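Local coordinates for protein kallistatin (Homo sapiens, PDB 6F4V) that inhibits the serine protease tissue kallikrein as a secreted serpin, forming a stable equimolar complex with the enzyme after cleavage at its reactive site, at residues S280-Q285 with K315-A320. Residues are numbered along the deposited sequence; the frame is centred on the assembly and turned at random.
Sequences SYVLDQ and KSFHKA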
loop_
_atom_site.group_PDB
_atom_site.type_symbol
_atom_site.label_atom_id
_atom_site.label_comp_id
_atom_site.label_asym_id
_atom_site.label_seq_id
_atom_site.Cartn_x
_atom_site.Cartn_y
_atom_site.Cartn_z
ATOM N N SER A 280 8.999 5.592 -2.191
ATOM C CA SER A 280 10.109 4.915 -1.556
ATOM C C SER A 280 10.274 5.512 -0.176
ATOM O O SER A 280 10.497 6.707 -0.065
ATOM C CB SER A 280 11.406 5.075 -2.359
ATOM O OG SER A 280 12.429 4.316 -1.725
ATOM N N TYR A 281 10.106 4.691 0.853
ATOM C CA TYR A 281 10.017 5.151 2.239
ATOM C C TYR A 281 10.958 4.375 3.135
ATOM O O TYR A 281 11.141 3.156 2.994
ATOM C CB TYR A 281 8.554 5.075 2.761
ATOM C CG TYR A 281 7.623 5.791 1.800
ATOM C CD1 TYR A 281 7.539 7.173 1.777
ATOM C CD2 TYR A 281 6.907 5.077 0.836
ATOM C CE1 TYR A 281 6.746 7.838 0.854
ATOM C CE2 TYR A 281 6.114 5.723 -0.094
ATOM C CZ TYR A 281 6.038 7.110 -0.090
ATOM O OH TYR A 281 5.287 7.818 -0.995
ATOM N N VAL A 282 11.521 5.099 4.099
ATOM C CA VAL A 282 12.338 4.524 5.153
ATOM C C VAL A 282 11.468 4.438 6.406
ATOM O O VAL A 282 11.330 5.405 7.185
ATOM C CB VAL A 282 13.621 5.356 5.385
ATOM C CG1 VAL A 282 14.526 4.657 6.382
ATOM C CG2 VAL A 282 14.366 5.548 4.073
ATOM N N LEU A 283 10.834 3.281 6.582
ATOM C CA LEU A 283 9.847 3.123 7.637
ATOM C C LEU A 283 10.430 3.258 9.043
ATOM O O LEU A 283 9.746 3.759 9.937
ATOM C CB LEU A 283 9.150 1.786 7.501
ATOM C CG LEU A 283 8.348 1.558 6.218
ATOM C CD1 LEU A 283 7.620 0.230 6.278
ATOM C CD2 LEU A 283 7.367 2.681 5.905
ATOM N N ASP A 284 11.682 2.850 9.225
ATOM C CA ASP A 284 12.338 3.015 10.539
ATOM C C ASP A 284 12.480 4.480 10.931
ATOM O O ASP A 284 12.527 4.767 12.128
ATOM C CB ASP A 284 13.692 2.292 10.633
ATOM C CG ASP A 284 14.625 2.696 9.563
ATOM O OD1 ASP A 284 14.537 2.097 8.471
ATOM O OD2 ASP A 284 15.400 3.661 9.795
ATOM N N GLN A 285 12.497 5.383 9.944
ATOM C CA GLN A 285 12.514 6.829 10.179
ATOM C C GLN A 285 11.126 7.453 10.305
ATOM O O GLN A 285 10.974 8.455 11.006
ATOM C CB GLN A 285 13.370 7.550 9.114
ATOM C CG GLN A 285 14.854 7.204 9.234
ATOM C CD GLN A 285 15.701 7.707 8.060
ATOM O OE1 GLN A 285 15.182 8.301 7.125
ATOM N NE2 GLN A 285 17.019 7.449 8.107
ATOM N N LYS A 315 16.944 -1.669 9.804
ATOM C CA LYS A 315 16.295 -0.852 8.791
ATOM C C LYS A 315 14.989 -1.506 8.332
ATOM O O LYS A 315 14.871 -2.734 8.318
ATOM C CB LYS A 315 17.211 -0.667 7.571
ATOM C CG LYS A 315 18.516 0.114 7.809
ATOM C CD LYS A 315 18.332 1.509 8.398
ATOM C CE LYS A 315 17.811 2.494 7.355
ATOM N NZ LYS A 315 17.526 3.829 7.940
ATOM N N SER A 316 14.050 -0.671 7.905
ATOM C CA SER A 316 12.770 -1.120 7.315
ATOM C C SER A 316 12.397 -0.226 6.145
ATOM O O SER A 316 12.299 1.012 6.299
ATOM C CB SER A 316 11.630 -1.113 8.362
ATOM O OG SER A 316 10.372 -1.520 7.802
ATOM N N PHE A 317 12.228 -0.836 4.963
ATOM C CA PHE A 317 11.947 -0.089 3.737
ATOM C C PHE A 317 10.594 -0.440 3.179
ATOM O O PHE A 317 10.081 -1.541 3.408
ATOM C CB PHE A 317 13.031 -0.357 2.689
ATOM C CG PHE A 317 14.402 0.010 3.160
ATOM C CD1 PHE A 317 14.790 1.362 3.240
ATOM C CD2 PHE A 317 15.292 -0.969 3.572
ATOM C CE1 PHE A 317 16.065 1.716 3.681
ATOM C CE2 PHE A 317 16.566 -0.612 4.035
ATOM C CZ PHE A 317 16.942 0.716 4.087
ATOM N N HIS A 318 10.008 0.504 2.466
ATOM C CA HIS A 318 8.803 0.250 1.691
ATOM C C HIS A 318 8.939 0.934 0.329
ATOM O O HIS A 318 9.299 2.102 0.268
ATOM C CB HIS A 318 7.553 0.796 2.396
ATOM C CG HIS A 318 6.286 0.475 1.665
ATOM N ND1 HIS A 318 5.699 -0.767 1.730
ATOM C CD2 HIS A 318 5.514 1.220 0.843
ATOM C CE1 HIS A 318 4.616 -0.770 0.966
ATOM N NE2 HIS A 318 4.488 0.423 0.407
ATOM N N LYS A 319 8.719 0.198 -0.755
ATOM C CA LYS A 319 8.667 0.771 -2.082
ATOM C C LYS A 319 7.424 0.321 -2.787
ATOM O O LYS A 319 6.930 -0.793 -2.558
ATOM C CB LYS A 319 9.874 0.362 -2.914
ATOM C CG LYS A 319 11.199 0.813 -2.319
ATOM C CD LYS A 319 12.380 0.339 -3.167
ATOM C CE LYS A 319 12.820 1.375 -4.179
ATOM N NZ LYS A 319 14.153 1.034 -4.777
ATOM N N ALA A 320 6.930 1.183 -3.649
ATOM C CA ALA A 320 5.711 0.903 -4.376
ATOM C C ALA A 320 5.694 1.600 -5.736
ATOM O O ALA A 320 6.278 2.684 -5.887
ATOM C CB ALA A 320 4.509 1.316 -3.571
#
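D284 reaches over to both K315 and S316, just where the strand of S280 to V282 turns into a short helix. Its CB lies 4.0 Å from S316 N. CG sits between the backbone N and the carbonyl carbon (chi1 55°), 3.8 Å from S316 N. OD1 takes the backbone N-H of S316 at 2.9 Å, a nearly straight bond (170°) arriving on the anti side. OD2 receives K315 NZ at 2.8 Å on its syn side in a salt bridge, and both donors come in somewhat out of the carboxylate plane; the lysine bends at chi2 and chi3 to get there, and NZ also lies 3.5 Å from V282 CG1. An alanine here would probably leave the S316 N-H and the K315 ammonium without these mates and set the lysine end free to swing.

Farther along, the pairing is regular antiparallel: Y281 and H318 exchange two backbone bonds, Y281 N to H318 O being 2.8 Å. Their side chains run side by side, Y281 CD2 meeting the imidazole edge at CD2, while L283 lays CG and both methyls against H318 CB. The L283, Y281 and H318 face packs on helix 33-44 and strand 29-31, with H318 bonded to T335 and S32; beyond, strand 328-340 flanks 312-324 on the side away from 269-282, within the large mixed sheet of the serpin fold.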